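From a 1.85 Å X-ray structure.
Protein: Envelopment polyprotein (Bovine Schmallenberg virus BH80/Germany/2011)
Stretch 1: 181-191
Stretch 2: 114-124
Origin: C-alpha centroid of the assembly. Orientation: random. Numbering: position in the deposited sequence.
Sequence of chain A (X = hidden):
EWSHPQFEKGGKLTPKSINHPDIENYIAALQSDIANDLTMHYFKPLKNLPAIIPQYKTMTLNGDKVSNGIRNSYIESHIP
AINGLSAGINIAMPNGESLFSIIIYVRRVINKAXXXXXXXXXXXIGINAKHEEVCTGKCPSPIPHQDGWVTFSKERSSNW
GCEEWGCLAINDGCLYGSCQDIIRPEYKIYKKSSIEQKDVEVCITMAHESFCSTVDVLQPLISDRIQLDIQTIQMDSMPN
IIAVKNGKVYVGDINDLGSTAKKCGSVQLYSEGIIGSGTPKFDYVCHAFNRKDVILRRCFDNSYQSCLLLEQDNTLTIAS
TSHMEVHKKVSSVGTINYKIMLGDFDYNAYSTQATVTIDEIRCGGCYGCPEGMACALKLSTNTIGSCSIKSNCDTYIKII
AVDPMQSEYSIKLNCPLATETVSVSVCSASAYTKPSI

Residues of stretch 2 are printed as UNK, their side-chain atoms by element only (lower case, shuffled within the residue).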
ATOM      1  N   ASP A 181      -2.892   9.426  34.411  1.00 27.19           N
ATOM      2  CA  ASP A 181      -1.423   9.392  34.334  1.00 28.67           C
ATOM      3  C   ASP A 181      -0.824  10.774  34.106  1.00 30.74           C
ATOM      4  O   ASP A 181      -1.448  11.671  33.515  1.00 29.93           O
ATOM      5  CB  ASP A 181      -0.935   8.511  33.192  1.00 30.09           C
ATOM      6  CG  ASP A 181      -1.042   7.020  33.491  1.00 31.80           C
ATOM      7  OD1 ASP A 181      -1.751   6.636  34.472  1.00 30.28           O
ATOM      8  OD2 ASP A 181      -0.446   6.231  32.690  1.00 31.98           O
ATOM      9  N   ILE A 182       0.418  10.927  34.574  1.00 31.47           N
ATOM     10  CA  ILE A 182       1.338  11.984  34.140  1.00 32.42           C
ATOM     11  C   ILE A 182       2.465  11.323  33.353  1.00 30.32           C
ATOM     12  O   ILE A 182       3.048  10.314  33.825  1.00 30.76           O
ATOM     13  CB  ILE A 182       1.929  12.746  35.336  1.00 33.54           C
ATOM     14  CG1 ILE A 182       0.842  13.326  36.220  1.00 32.44           C
ATOM     15  CG2 ILE A 182       2.927  13.835  34.814  1.00 36.29           C
ATOM     16  CD1 ILE A 182       1.345  13.562  37.681  1.00 34.00           C
ATOM     17  N   ILE A 183       2.764  11.872  32.143  1.00 32.16           N
ATOM     18  CA  ILE A 183       3.792  11.314  31.276  1.00 30.92           C
ATOM     19  C   ILE A 183       4.899  12.345  31.055  1.00 34.32           C
ATOM     20  O   ILE A 183       4.709  13.556  31.178  1.00 33.70           O
ATOM     21  CB  ILE A 183       3.241  10.866  29.888  1.00 32.04           C
ATOM     22  CG1 ILE A 183       2.740  12.095  29.111  1.00 32.75           C
ATOM     23  CG2 ILE A 183       2.168   9.771  30.053  1.00 28.28           C
ATOM     24  CD1 ILE A 183       2.577  11.879  27.575  1.00 32.01           C
ATOM     25  N   ARG A 184       6.057  11.838  30.660  1.00 33.77           N
ATOM     26  CA  ARG A 184       7.113  12.689  30.174  1.00 35.60           C
ATOM     27  C   ARG A 184       7.040  12.612  28.642  1.00 30.64           C
ATOM     28  O   ARG A 184       7.268  11.538  28.079  1.00 30.73           O
ATOM     29  CB  ARG A 184       8.476  12.231  30.691  1.00 37.63           C
ATOM     30  CG  ARG A 184       9.647  13.073  30.145  1.00 40.42           C
ATOM     31  CD  ARG A 184      10.973  12.511  30.597  1.00 41.67           C
ATOM     32  NE  ARG A 184      11.407  11.269  29.917  1.00 40.23           N
ATOM     33  CZ  ARG A 184      11.567  10.090  30.529  1.00 40.06           C
ATOM     34  NH1 ARG A 184      12.015   9.039  29.848  1.00 41.11           N
ATOM     35  NH2 ARG A 184      11.299   9.951  31.827  1.00 41.16           N
ATOM     36  N   PRO A 185       6.678  13.689  27.955  1.00 31.64           N
ATOM     37  CA  PRO A 185       6.521  13.613  26.485  1.00 32.45           C
ATOM     38  C   PRO A 185       7.844  13.269  25.820  1.00 32.24           C
ATOM     39  O   PRO A 185       8.881  13.883  26.124  1.00 28.54           O
ATOM     40  CB  PRO A 185       6.059  15.029  26.094  1.00 30.64           C
ATOM     41  CG  PRO A 185       5.652  15.692  27.348  1.00 37.58           C
ATOM     42  CD  PRO A 185       6.368  15.018  28.507  1.00 34.12           C
ATOM     43  N   GLU A 186       7.796  12.320  24.860  1.00 34.92           N
ATOM     44  CA  GLU A 186       8.985  11.867  24.122  1.00 33.30           C
ATOM     45  C   GLU A 186       8.754  11.795  22.602  1.00 32.66           C
ATOM     46  O   GLU A 186       9.673  12.108  21.842  1.00 34.37           O
ATOM     47  CB  GLU A 186       9.454  10.502  24.655  1.00 33.84           C
ATOM     48  CG  GLU A 186       9.982  10.584  26.134  1.00 34.23           C
ATOM     49  CD  GLU A 186      11.417  11.064  26.181  1.00 39.99           C
ATOM     50  OE1 GLU A 186      11.967  11.259  27.294  1.00 43.61           O
ATOM     51  OE2 GLU A 186      12.016  11.217  25.063  1.00 41.61           O
ATOM     52  N   TYR A 187       7.544  11.437  22.152  1.00 31.45           N
ATOM     53  CA  TYR A 187       7.254  11.363  20.713  1.00 29.87           C
ATOM     54  C   TYR A 187       5.988  12.161  20.417  1.00 30.19           C
ATOM     55  O   TYR A 187       5.066  12.207  21.247  1.00 28.48           O
ATOM     56  CB  TYR A 187       7.030   9.910  20.228  1.00 26.05           C
ATOM     57  CG  TYR A 187       8.197   8.946  20.345  1.00 33.56           C
ATOM     58  CD1 TYR A 187       8.545   8.376  21.581  1.00 36.85           C
ATOM     59  CD2 TYR A 187       8.925   8.555  19.195  1.00 35.27           C
ATOM     60  CE1 TYR A 187       9.587   7.465  21.676  1.00 38.84           C
ATOM     61  CE2 TYR A 187       9.975   7.646  19.287  1.00 37.40           C
ATOM     62  CZ  TYR A 187      10.300   7.097  20.530  1.00 41.65           C
ATOM     63  OH  TYR A 187      11.328   6.178  20.635  1.00 43.19           O
ATOM     64  N   LYS A 188       5.950  12.790  19.226  1.00 27.66           N
ATOM     65  CA  LYS A 188       4.764  13.473  18.702  1.00 30.01           C
ATOM     66  C   LYS A 188       4.210  12.652  17.554  1.00 30.59           C
ATOM     67  O   LYS A 188       4.950  12.282  16.651  1.00 32.16           O
ATOM     68  CB  LYS A 188       5.065  14.889  18.200  1.00 36.47           C
ATOM     69  CG  LYS A 188       5.849  15.745  19.204  1.00 45.98           C
ATOM     70  CD  LYS A 188       5.879  17.225  18.770  1.00 55.42           C
ATOM     71  CE  LYS A 188       6.121  18.161  19.974  1.00 65.23           C
ATOM     72  NZ  LYS A 188       7.362  17.816  20.714  1.00 67.43           N
ATOM     73  N   ILE A 189       2.914  12.405  17.579  1.00 28.35           N
ATOM     74  CA  ILE A 189       2.253  11.516  16.646  1.00 28.09           C
ATOM     75  C   ILE A 189       1.368  12.372  15.751  1.00 28.40           C
ATOM     76  O   ILE A 189       0.655  13.287  16.241  1.00 29.55           O
ATOM     77  CB  ILE A 189       1.465  10.396  17.362  1.00 28.29           C
ATOM     78  CG1 ILE A 189       2.400   9.267  17.871  1.00 28.14           C
ATOM     79  CG2 ILE A 189       0.455   9.763  16.374  1.00 25.58           C
ATOM     80  CD1 ILE A 189       3.502   9.624  18.869  1.00 28.05           C
ATOM     81  N   TYR A 190       1.492  12.108  14.408  1.00 28.12           N
ATOM     82  CA  TYR A 190       0.784  12.782  13.323  1.00 27.88           C
ATOM     83  C   TYR A 190       0.055  11.786  12.429  1.00 26.06           C
ATOM     84  O   TYR A 190       0.469  10.638  12.271  1.00 26.53           O
ATOM     85  CB  TYR A 190       1.740  13.545  12.423  1.00 29.75           C
ATOM     86  CG  TYR A 190       2.520  14.614  13.162  1.00 31.00           C
ATOM     87  CD1 TYR A 190       3.682  14.297  13.843  1.00 32.55           C
ATOM     88  CD2 TYR A 190       2.131  15.940  13.093  1.00 33.27           C
ATOM     89  CE1 TYR A 190       4.412  15.285  14.517  1.00 34.10           C
ATOM     90  CE2 TYR A 190       2.853  16.932  13.725  1.00 35.15           C
ATOM     91  CZ  TYR A 190       3.997  16.592  14.424  1.00 37.44           C
ATOM     92  OH  TYR A 190       4.743  17.582  15.023  1.00 42.78           O
ATOM     93  N   LYS A 191      -1.038  12.252  11.833  1.00 25.49           N
ATOM     94  CA  LYS A 191      -1.815  11.475  10.879  1.00 27.55           C
ATOM     95  C   LYS A 191      -1.767  12.156   9.500  1.00 24.44           C
ATOM     96  O   LYS A 191      -1.873  13.389   9.409  1.00 25.13           O
ATOM     97  CB  LYS A 191      -3.258  11.372  11.341  1.00 30.51           C
ATOM     98  CG  LYS A 191      -4.073  10.361  10.558  1.00 31.51           C
ATOM     99  CD  LYS A 191      -5.504  10.364  11.110  1.00 34.81           C
ATOM    100  CE  LYS A 191      -6.301   9.213  10.535  1.00 34.31           C
ATOM    101  NZ  LYS A 191      -7.667   9.048  11.178  1.00 33.29           N
ATOM    102  N   UNK A 114       0.658  16.070   3.381  1.00 28.98           N
ATOM    103  CA  UNK A 114       0.484  16.837   4.596  1.00 29.36           C
ATOM    104  C   UNK A 114       0.132  15.891   5.741  1.00 27.21           C
ATOM    105  O   UNK A 114      -0.469  14.827   5.547  1.00 26.78           O
ATOM    106  o   UNK A 114      -0.456  18.607   3.211  1.00 35.76           O
ATOM    107  c   UNK A 114      -0.636  17.884   4.448  1.00 32.23           C
ATOM    108  N   UNK A 115       0.508  16.297   6.949  1.00 29.17           N
ATOM    109  CA  UNK A 115       0.176  15.562   8.170  1.00 26.01           C
ATOM    110  C   UNK A 115      -0.320  16.542   9.215  1.00 29.17           C
ATOM    111  O   UNK A 115       0.042  17.731   9.207  1.00 31.08           O
ATOM    112  c   UNK A 115       1.398  14.784   8.718  1.00 28.71           C
ATOM    113  c   UNK A 115       2.272  13.696   6.553  1.00 28.50           C
ATOM    114  o   UNK A 115       2.675  10.187   5.584  1.00 25.18           O
ATOM    115  c   UNK A 115       1.893  11.149   7.674  1.00 26.81           C
ATOM    116  c   UNK A 115       1.586  12.271   8.387  1.00 26.30           C
ATOM    117  c   UNK A 115       2.570  12.559   5.803  1.00 26.37           C
ATOM    118  c   UNK A 115       2.398  11.303   6.343  1.00 27.35           C
ATOM    119  c   UNK A 115       1.759  13.560   7.879  1.00 28.90           C
ATOM    120  N   UNK A 116      -1.117  16.010  10.157  1.00 31.80           N
ATOM    121  CA  UNK A 116      -1.633  16.835  11.240  1.00 31.08           C
ATOM    122  C   UNK A 116      -1.374  16.203  12.607  1.00 30.38           C
ATOM    123  O   UNK A 116      -1.396  14.978  12.807  1.00 27.37           O
ATOM    124  c   UNK A 116      -3.130  17.137  11.113  1.00 34.21           C
ATOM    125  c   UNK A 116      -5.468  16.378  11.209  1.00 47.64           C
ATOM    126  n   UNK A 116      -6.338  15.211  11.061  1.00 51.39           N
ATOM    127  n   UNK A 116      -6.773  15.026  13.314  1.00 58.07           N
ATOM    128  c   UNK A 116      -3.997  15.953  11.126  1.00 39.54           C
ATOM    129  n   UNK A 116      -7.699  13.519  11.840  1.00 57.48           N
ATOM    130  c   UNK A 116      -6.928  14.581  12.071  1.00 55.94           C
ATOM    131  N   UNK A 117      -1.137  17.094  13.555  1.00 32.27           N
ATOM    132  CA  UNK A 117      -0.694  16.658  14.860  1.00 34.12           C
ATOM    133  C   UNK A 117      -1.844  15.974  15.587  1.00 31.54           C
ATOM    134  O   UNK A 117      -2.965  16.511  15.634  1.00 31.97           O
ATOM    135  c   UNK A 117      -0.175  17.840  15.658  1.00 34.54           C
ATOM    136  c   UNK A 117       1.219  16.869  17.514  1.00 35.66           C
ATOM    137  c   UNK A 117       1.401  16.566  18.881  1.00 35.94           C
ATOM    138  c   UNK A 117      -0.914  17.809  18.057  1.00 36.71           C
ATOM    139  c   UNK A 117       0.053  17.500  17.107  1.00 36.42           C
ATOM    140  c   UNK A 117      -0.718  17.494  19.366  1.00 38.30           C
ATOM    141  c   UNK A 117       0.449  16.900  19.764  1.00 37.51           C
ATOM    142  N   UNK A 118      -1.565  14.786  16.147  1.00 31.20           N
ATOM    143  CA  UNK A 118      -2.532  14.060  16.979  1.00 30.46           C
ATOM    144  C   UNK A 118      -2.265  14.175  18.481  1.00 29.37           C
ATOM    145  O   UNK A 118      -3.164  14.586  19.210  1.00 29.12           O
ATOM    146  c   UNK A 118      -4.268  12.929  14.777  1.00 27.76           C
ATOM    147  c   UNK A 118      -2.576  12.570  16.608  1.00 28.15           C
ATOM    148  c   UNK A 118      -3.041  10.719  15.085  1.00 27.19           C
ATOM    149  c   UNK A 118      -2.970  12.254  15.167  1.00 28.05           C
ATOM    150  N   UNK A 119      -1.062  13.822  18.953  1.00 28.54           N
ATOM    151  CA  UNK A 119      -0.853  13.827  20.403  1.00 28.27           C
ATOM    152  C   UNK A 119       0.631  13.605  20.676  1.00 29.34           C
ATOM    153  O   UNK A 119       1.382  13.173  19.800  1.00 26.26           O
ATOM    154  c   UNK A 119       0.031   9.381  20.598  1.00 22.04           C
ATOM    155  c   UNK A 119      -0.843   8.763  19.677  1.00 23.03           C
ATOM    156  c   UNK A 119      -2.274  10.668  19.679  1.00 22.71           C
ATOM    157  c   UNK A 119      -1.998   9.399  19.219  1.00 21.41           C
ATOM    158  o   UNK A 119      -0.517   7.506  19.222  1.00 24.03           O
ATOM    159  c   UNK A 119      -1.389  11.325  20.561  1.00 25.01           C
ATOM    160  c   UNK A 119      -1.699  12.733  21.085  1.00 27.06           C
ATOM    161  c   UNK A 119      -0.241  10.645  21.002  1.00 23.95           C
ATOM    162  N   UNK A 120       1.034  13.841  21.917  1.00 29.08           N
ATOM    163  CA  UNK A 120       2.335  13.436  22.428  1.00 32.01           C
ATOM    164  C   UNK A 120       2.154  12.213  23.312  1.00 32.84           C
ATOM    165  O   UNK A 120       1.104  12.048  23.940  1.00 32.96           O
ATOM    166  o   UNK A 120       5.367  16.986  23.414  1.00 47.13           O
ATOM    167  c   UNK A 120       4.145  16.708  23.485  1.00 45.87           C
ATOM    168  o   UNK A 120       3.356  17.255  24.305  1.00 45.03           O
ATOM    169  c   UNK A 120       3.600  15.644  22.539  1.00 40.89           C
ATOM    170  c   UNK A 120       2.986  14.538  23.271  1.00 37.64           C
ATOM    171  N   UNK A 121       3.197  11.372  23.385  1.00 31.46           N
ATOM    172  CA  UNK A 121       3.211  10.249  24.322  1.00 31.89           C
ATOM    173  C   UNK A 121       4.636  10.103  24.853  1.00 32.38           C
ATOM    174  O   UNK A 121       5.585  10.734  24.362  1.00 28.96           O
ATOM    175  c   UNK A 121       2.660   8.918  23.690  1.00 30.20           C
ATOM    176  o   UNK A 121       2.381   7.953  24.722  1.00 30.38           O
ATOM    177  c   UNK A 121       3.652   8.253  22.645  1.00 28.74           C
ATOM    178  N   UNK A 122       4.756   9.289  25.898  1.00 29.17           N
ATOM    179  CA  UNK A 122       5.994   8.982  26.575  1.00 29.11           C
ATOM    180  C   UNK A 122       5.646   8.173  27.818  1.00 28.55           C
ATOM    181  O   UNK A 122       4.495   7.788  28.012  1.00 28.68           O
ATOM    182  N   UNK A 123       6.617   7.875  28.666  1.00 26.66           N
ATOM    183  CA  UNK A 123       6.344   6.968  29.795  1.00 28.43           C
ATOM    184  C   UNK A 123       5.583   7.665  30.911  1.00 30.53           C
ATOM    185  O   UNK A 123       5.666   8.880  31.093  1.00 31.32           O
ATOM    186  c   UNK A 123       8.562   7.895  29.947  1.00 32.13           C
ATOM    187  c   UNK A 123       7.746   6.590  30.275  1.00 27.27           C
ATOM    188  c   UNK A 123       8.023   8.333  28.630  1.00 28.99           C
ATOM    189  N   UNK A 124       4.907   6.854  31.722  1.00 30.58           N
ATOM    190  CA  UNK A 124       4.217   7.411  32.873  1.00 33.14           C
ATOM    191  C   UNK A 124       5.210   7.601  34.006  1.00 29.46           C
ATOM    192  O   UNK A 124       6.011   6.712  34.314  1.00 30.45           O
ATOM    193  o   UNK A 124       2.098   6.537  32.215  1.00 30.01           O
ATOM    194  c   UNK A 124       3.055   6.515  33.279  1.00 29.89           C
ATOM    195  c   UNK A 124       2.386   6.999  34.573  1.00 27.00           C
TER
HETATM  196  O   HOH W   1       7.486  15.634  22.262  1.00 50.38           O

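Position 114 carries one carbon and then one oxygen, and its side chain stays clear of stretch 1; this is S114. At position 115 a carbon, its CB 3.9 Å from Y190 CB, leads to a six-carbon ring bearing an oxygen, and the backbone CA lies 3.2 Å from K191 O; this is a tyrosine, Y115.

Position 116 has three carbons, a nitrogen, and a carbon carrying two more nitrogens, one of them 3.9 Å from K191 CD, which defines R116. Its backbone pairs with K191 in both directions (R116 N to K191 O 2.8 Å, K191 N to R116 O 2.9 Å). The two cationic ends come close, R116 NH1 lying 4.5 Å from K191 NZ, but both atoms find hydrogen-bond partners elsewhere in the structure.

Position 117 has one carbon and then a six-carbon ring without oxygen, whose edge points toward the face of the Y190 ring, with centroids 5.8 Å apart and planes at 77°: F117. At 118, four carbons fork at the second, and one terminal carbon reaches I189 CG2 at 3.8 Å, the pattern of leucine, L118. Position 119 again has a carbon and a six-carbon ring bearing an oxygen; the ring face receives I189 CB 3.8 Å from its centroid, and the residue is Y119.

Position 120 has three carbons, the third carrying two oxygens, the nearer 3.5 Å from K188 NZ: E120. This long salt bridge, a weak hydrogen bond, is reinforced by a water that donates to E120 OE2 and accepts from K188 NZ. Position 121 has a carbon bearing one oxygen and one carbon, the latter 4.0 Å from I189 CD1, hence T121.

Position 122 has no side-chain atoms, and its CA approaches R184 O at 3.2 Å: G122. An ideal CB would fall 1.8 Å from R184 O, a clash. At 123 three carbons close a ring onto the backbone nitrogen, one of them over one face of the R184 guanidinium, giving P123. Position 124 repeats the carbon with one oxygen and one carbon; the oxygen donates to D181 OD2 at 2.6 Å, and this is T124.

The contact is an antiparallel pairing in two ladders. In the longer one, I189 O accepts from both L118 N (2.7 Å) and Y119 N (3.3 Å), marking the bulge that shifts the register by one. T121 O likewise accepts from E186 N (2.8 Å) and Y187 N (3.0 Å) where the loop begins, and R184 N to P123 O (3.0 Å) holds the second ladder. I189 packs beside Y119 and T121.

Stretch 2 114-124: SYRFLYETGPT
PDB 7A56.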